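PDB 1XP4: D-alanyl-D-alanine carboxypeptidase, which probably removes the terminal D-alanine from peptidoglycan precursor peptides, as a serine-type carboxypeptidase of the peptidase S11 family. Local coordinates for residues Y49-A54 with E114-S119; A54-S59 with I181-Q186. All coordinates share one frame; numbering follows the deposited sequence.

Overall arrangement
Helix 44-57 is common to both contacts. Contact 1 uses residues 49-54 against the end of helix 106-117, and contact 2 uses residues 54-59 against the end of helix 170-183; their centres lie 11 Å apart. Ala54 belongs to both, and its CB points toward 114-119 but away from 181-186, evidence that the two neighbours approach different sides of the helix. The contacts also touch directly: Tyr49 CE1 is 3.5 Å from Tyr184 CE2. The same helix begins at Lys44, the predicted proton acceptor; the side chain of Val51 in contact 1 is about 9 Å from that of Lys44, whereas contact 2 lies away from the predicted catalytic residues.

Contact 1. Residues Y49-A54 with E114-S119; sequences YLVYEA and EKIAGS
Ile116 meets Val51 and Ala54 through the end of its longer branch; the side-chain contacts are apolar, and no hydrogen bond joins the segments. Of the 130 Å² buried between 49-54 and 114-119, counting both sides, Ile116 contributes 76 Å². Its conformation accounts for the reach: CG1 lies beside the backbone N and anti to the carbonyl carbon (chi1 -61°), and CD1 then continues anti to CA (chi2 -178°), so the branch extends to helix 44-57. There CD1 rests on the helix surface, 3.5 Å from Val51 CA. The same methyl touches the Val51 side chain, with CD1 3.8 Å from CG2, and the two side chains cross at about a right angle. With Val51 CG1 anti to the backbone N (chi1 -179°), CG2 lies beside that N, anti to the carbonyl carbon, and is the methyl that meets Ile116 CD1. One helical turn further on, Ala54 CB points at the partner segment and stands 3.9 Å from Ile116 CD1. The backbone O of Leu50 lies 4.0 Å from Ile116 CD1, alongside the methyl. Leu50, Val51 and Ala54 thus form one patch of helix surface that receives a single isoleucine.

This is helix-helix packing within the helical part of a carboxypeptidase domain of the beta-lactamase clan. Ile116 sits close to where helix 106-117 ends, with Gly118 leaving helical geometry at positive phi. Ser119 then caps the start of helix 120-133, and Leu50 reaches that helix as well, packing on Phe123 and Met126. On another side of helix 44-57, Tyr49 packs on Leu180 of helix 170-183, so the helix runs among three helical neighbours.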
loop_
_atom_site.group_PDB
_atom_site.type_symbol
_atom_site.label_atom_id
_atom_site.label_comp_id
_atom_site.label_asym_id
_atom_site.label_seq_id
_atom_site.Cartn_x
_atom_site.Cartn_y
_atom_site.Cartn_z
ATOM N N TYR A 49 3.882 -8.733 2.516
ATOM C CA TYR A 49 4.641 -7.857 3.409
ATOM C C TYR A 49 5.524 -8.686 4.321
ATOM O O TYR A 49 6.646 -8.300 4.624
ATOM C CB TYR A 49 3.723 -7.011 4.287
ATOM C CG TYR A 49 4.462 -5.941 5.060
ATOM C CD1 TYR A 49 4.711 -4.691 4.488
ATOM C CD2 TYR A 49 4.924 -6.175 6.357
ATOM C CE1 TYR A 49 5.395 -3.692 5.188
ATOM C CE2 TYR A 49 5.614 -5.182 7.070
ATOM C CZ TYR A 49 5.842 -3.942 6.478
ATOM O OH TYR A 49 6.492 -2.942 7.170
ATOM N N LEU A 50 5.020 -9.823 4.777
ATOM C CA LEU A 50 5.823 -10.655 5.653
ATOM C C LEU A 50 6.967 -11.303 4.871
ATOM O O LEU A 50 8.033 -11.592 5.425
ATOM C CB LEU A 50 4.939 -11.709 6.327
ATOM C CG LEU A 50 3.828 -11.135 7.223
ATOM C CD1 LEU A 50 3.001 -12.262 7.813
ATOM C CD2 LEU A 50 4.439 -10.293 8.338
ATOM N N VAL A 51 6.747 -11.502 3.575
ATOM C CA VAL A 51 7.745 -12.103 2.697
ATOM C C VAL A 51 8.923 -11.162 2.475
ATOM O O VAL A 51 10.082 -11.588 2.500
ATOM C CB VAL A 51 7.146 -12.454 1.327
ATOM C CG1 VAL A 51 8.205 -13.092 0.458
ATOM C CG2 VAL A 51 5.962 -13.393 1.496
ATOM N N TYR A 52 8.630 -9.886 2.240
ATOM C CA TYR A 52 9.691 -8.903 2.047
ATOM C C TYR A 52 10.416 -8.712 3.375
ATOM O O TYR A 52 11.628 -8.483 3.409
ATOM C CB TYR A 52 9.120 -7.566 1.559
ATOM C CG TYR A 52 8.895 -7.505 0.062
ATOM C CD1 TYR A 52 9.970 -7.418 -0.819
ATOM C CD2 TYR A 52 7.613 -7.566 -0.476
ATOM C CE1 TYR A 52 9.771 -7.392 -2.208
ATOM C CE2 TYR A 52 7.404 -7.545 -1.856
ATOM C CZ TYR A 52 8.487 -7.457 -2.712
ATOM O OH TYR A 52 8.289 -7.440 -4.071
ATOM N N GLU A 53 9.672 -8.820 4.470
ATOM C CA GLU A 53 10.258 -8.670 5.792
ATOM C C GLU A 53 11.213 -9.824 6.087
ATOM O O GLU A 53 12.149 -9.679 6.868
ATOM C CB GLU A 53 9.167 -8.619 6.856
ATOM C CG GLU A 53 9.692 -8.236 8.220
ATOM C CD GLU A 53 8.581 -7.944 9.208
ATOM O OE1 GLU A 53 7.869 -8.895 9.598
ATOM O OE2 GLU A 53 8.417 -6.762 9.586
ATOM N N ALA A 54 10.970 -10.977 5.467
ATOM C CA ALA A 54 11.835 -12.135 5.657
ATOM C C ALA A 54 13.025 -12.006 4.707
ATOM O O ALA A 54 14.121 -12.483 4.997
ATOM C CB ALA A 54 11.071 -13.415 5.385
ATOM N N GLU A 114 4.237 -21.295 4.177
ATOM C CA GLU A 114 4.774 -22.479 4.843
ATOM C C GLU A 114 6.286 -22.362 4.934
ATOM O O GLU A 114 6.899 -22.812 5.899
ATOM C CB GLU A 114 4.420 -23.749 4.077
ATOM C CG GLU A 114 2.945 -24.036 3.991
ATOM C CD GLU A 114 2.676 -25.465 3.568
ATOM O OE1 GLU A 114 3.440 -25.987 2.725
ATOM O OE2 GLU A 114 1.702 -26.063 4.076
ATOM N N LYS A 115 6.884 -21.755 3.917
ATOM C CA LYS A 115 8.320 -21.566 3.889
ATOM C C LYS A 115 8.765 -20.612 4.990
ATOM O O LYS A 115 9.810 -20.816 5.608
ATOM C CB LYS A 115 8.748 -20.993 2.543
ATOM C CG LYS A 115 10.248 -20.822 2.386
ATOM C CD LYS A 115 10.941 -22.175 2.432
ATOM C CE LYS A 115 12.391 -22.080 2.000
ATOM N NZ LYS A 115 13.084 -23.386 2.128
ATOM N N ILE A 116 7.970 -19.574 5.239
ATOM C CA ILE A 116 8.329 -18.584 6.249
ATOM C C ILE A 116 7.929 -18.920 7.683
ATOM O O ILE A 116 8.649 -18.566 8.617
ATOM C CB ILE A 116 7.755 -17.177 5.884
ATOM C CG1 ILE A 116 8.331 -16.713 4.543
ATOM C CG2 ILE A 116 8.121 -16.146 6.962
ATOM C CD1 ILE A 116 7.878 -15.330 4.113
ATOM N N ALA A 117 6.803 -19.601 7.869
ATOM C CA ALA A 117 6.345 -19.926 9.220
ATOM C C ALA A 117 6.119 -21.410 9.510
ATOM O O ALA A 117 5.686 -21.772 10.610
ATOM C CB ALA A 117 5.070 -19.143 9.532
ATOM N N GLY A 118 6.405 -22.266 8.533
ATOM C CA GLY A 118 6.226 -23.692 8.735
ATOM C C GLY A 118 4.851 -24.150 8.317
ATOM O O GLY A 118 4.690 -25.198 7.694
ATOM N N SER A 119 3.845 -23.361 8.659
ATOM C CA SER A 119 2.473 -23.701 8.301
ATOM C C SER A 119 1.670 -22.435 8.013
ATOM O O SER A 119 2.026 -21.344 8.458
ATOM C CB SER A 119 1.808 -24.480 9.439
ATOM O OG SER A 119 1.642 -23.669 10.591
#

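Contact 2. Residues A54-S59 with I181-Q186; sequences ALENGS and IKKYPQ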
loop_
_atom_site.group_PDB
_atom_site.type_symbol
_atom_site.label_atom_id
_atom_site.label_comp_id
_atom_site.label_asym_id
_atom_site.label_seq_id
_atom_site.Cartn_x
_atom_site.Cartn_y
_atom_site.Cartn_z
ATOM N N ALA A 54 10.970 -10.977 5.467
ATOM C CA ALA A 54 11.835 -12.135 5.657
ATOM C C ALA A 54 13.025 -12.006 4.707
ATOM O O ALA A 54 14.121 -12.483 4.997
ATOM C CB ALA A 54 11.071 -13.415 5.385
ATOM N N LEU A 55 12.805 -11.370 3.559
ATOM C CA LEU A 55 13.898 -11.158 2.621
ATOM C C LEU A 55 14.848 -10.164 3.274
ATOM O O LEU A 55 16.064 -10.355 3.275
ATOM C CB LEU A 55 13.384 -10.577 1.308
ATOM C CG LEU A 55 12.688 -11.543 0.358
ATOM C CD1 LEU A 55 12.051 -10.763 -0.769
ATOM C CD2 LEU A 55 13.695 -12.554 -0.167
ATOM N N GLU A 56 14.277 -9.103 3.837
ATOM C CA GLU A 56 15.063 -8.085 4.508
ATOM C C GLU A 56 15.846 -8.665 5.678
ATOM O O GLU A 56 17.030 -8.380 5.824
ATOM C CB GLU A 56 14.151 -6.960 4.995
ATOM C CG GLU A 56 14.844 -5.909 5.847
ATOM C CD GLU A 56 13.968 -4.692 6.108
ATOM O OE1 GLU A 56 12.818 -4.855 6.572
ATOM O OE2 GLU A 56 14.438 -3.565 5.854
ATOM N N ASN A 57 15.190 -9.477 6.508
ATOM C CA ASN A 57 15.859 -10.077 7.663
ATOM C C ASN A 57 16.938 -11.044 7.223
ATOM O O ASN A 57 17.863 -11.321 7.978
ATOM C CB ASN A 57 14.876 -10.830 8.573
ATOM C CG ASN A 57 13.943 -9.903 9.334
ATOM O OD1 ASN A 57 14.160 -8.689 9.388
ATOM N ND2 ASN A 57 12.898 -10.474 9.934
ATOM N N GLY A 58 16.809 -11.571 6.009
ATOM C CA GLY A 58 17.802 -12.501 5.507
ATOM C C GLY A 58 17.509 -13.990 5.640
ATOM O O GLY A 58 18.282 -14.808 5.132
ATOM N N SER A 59 16.415 -14.355 6.311
ATOM C CA SER A 59 16.060 -15.760 6.486
ATOM C C SER A 59 15.758 -16.462 5.156
ATOM O O SER A 59 15.855 -17.682 5.056
ATOM C CB SER A 59 14.880 -15.900 7.459
ATOM O OG SER A 59 13.804 -15.041 7.132
ATOM N N ILE A 181 3.934 -0.282 0.248
ATOM C CA ILE A 181 4.591 0.566 -0.746
ATOM C C ILE A 181 5.690 1.454 -0.166
ATOM O O ILE A 181 6.756 1.608 -0.766
ATOM C CB ILE A 181 3.569 1.465 -1.467
ATOM C CG1 ILE A 181 2.640 0.610 -2.319
ATOM C CG2 ILE A 181 4.285 2.486 -2.337
ATOM C CD1 ILE A 181 1.546 1.416 -3.007
ATOM N N LYS A 182 5.431 2.039 0.997
ATOM C CA LYS A 182 6.404 2.914 1.636
ATOM C C LYS A 182 7.637 2.194 2.162
ATOM O O LYS A 182 8.743 2.718 2.068
ATOM C CB LYS A 182 5.744 3.678 2.777
ATOM C CG LYS A 182 5.520 5.141 2.480
ATOM C CD LYS A 182 4.626 5.749 3.531
ATOM C CE LYS A 182 4.704 7.251 3.488
ATOM N NZ LYS A 182 6.089 7.695 3.784
ATOM N N LYS A 183 7.446 0.997 2.710
ATOM C CA LYS A 183 8.543 0.209 3.269
ATOM C C LYS A 183 9.274 -0.669 2.239
ATOM O O LYS A 183 10.482 -0.906 2.358
ATOM C CB LYS A 183 8.008 -0.653 4.415
ATOM C CG LYS A 183 9.005 -1.609 5.040
ATOM C CD LYS A 183 10.156 -0.884 5.682
ATOM C CE LYS A 183 11.120 -1.865 6.325
ATOM N NZ LYS A 183 12.395 -1.198 6.739
ATOM N N TYR A 184 8.542 -1.144 1.234
ATOM C CA TYR A 184 9.110 -1.990 0.188
ATOM C C TYR A 184 8.675 -1.502 -1.194
ATOM O O TYR A 184 7.871 -2.137 -1.876
ATOM C CB TYR A 184 8.683 -3.448 0.398
ATOM C CG TYR A 184 9.116 -4.005 1.737
ATOM C CD1 TYR A 184 10.458 -4.294 1.997
ATOM C CD2 TYR A 184 8.188 -4.196 2.767
ATOM C CE1 TYR A 184 10.867 -4.754 3.248
ATOM C CE2 TYR A 184 8.586 -4.654 4.018
ATOM C CZ TYR A 184 9.926 -4.927 4.252
ATOM O OH TYR A 184 10.327 -5.345 5.500
ATOM N N PRO A 185 9.211 -0.355 -1.622
ATOM C CA PRO A 185 8.879 0.222 -2.926
ATOM C C PRO A 185 9.133 -0.769 -4.059
ATOM O O PRO A 185 8.556 -0.632 -5.138
ATOM C CB PRO A 185 9.814 1.422 -3.019
ATOM C CG PRO A 185 10.021 1.800 -1.601
ATOM C CD PRO A 185 10.200 0.476 -0.923
ATOM N N GLN A 186 10.003 -1.750 -3.804
ATOM C CA GLN A 186 10.360 -2.770 -4.795
ATOM C C GLN A 186 9.145 -3.519 -5.323
ATOM O O GLN A 186 9.076 -3.852 -6.502
ATOM C CB GLN A 186 11.311 -3.812 -4.195
ATOM C CG GLN A 186 12.368 -3.258 -3.275
ATOM C CD GLN A 186 12.003 -3.406 -1.814
ATOM O OE1 GLN A 186 11.862 -2.418 -1.096
ATOM N NE2 GLN A 186 11.857 -4.645 -1.363
#
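Glu56 leaves helix 44-57 with CG anti to the backbone N and continues extended, which carries its carboxylate across to Lys183 and Tyr184. Lys183 starts out in a similar way but bends at its second torsion (chi2 63°), and this turn brings NZ to the acid although its CB does not point at the partner helix. Tyr184, with CG beside its own backbone N, directs its ring and hydroxyl to the same place. Each carboxylate oxygen accepts one hydrogen bond across the contact. OE1 of Glu56 accepts a hydrogen bond from Tyr184 OH at 2.8 Å, approached from above the carboxylate plane, 45° out of it. OE2 of Glu56 takes the ammonium: Lys183 NZ is 3.2 Å away in a salt bridge that uses the syn lone pair. OE1 lies at the edge of the phenol, near the ring plane, while the carboxylate and ring planes are turned 67° apart; the Glu56 chain crosses both partners at about a right angle. Lys183 also lies beside its neighbour, since its CG sits over one face of the Tyr184 ring, offset toward the rim. The positive charge of Lys183 would be expected to help keep Glu56 ionised.

Glu56 and Lys183 are solvent-exposed while Tyr184 is buried, so the bonds run from the surface to the hydroxyl of an inner ring. Helix 44-57 also meets that ring through Tyr52. The arrangement ties together the C-terminal ends of two helices, 44-57 and 170-183, in the helical part of a serine carboxypeptidase of the beta-lactamase clan. In this fold the first of them starts at Lys44 of the predicted SxxK motif, just after Ser41, at the other end of the helix from Glu56.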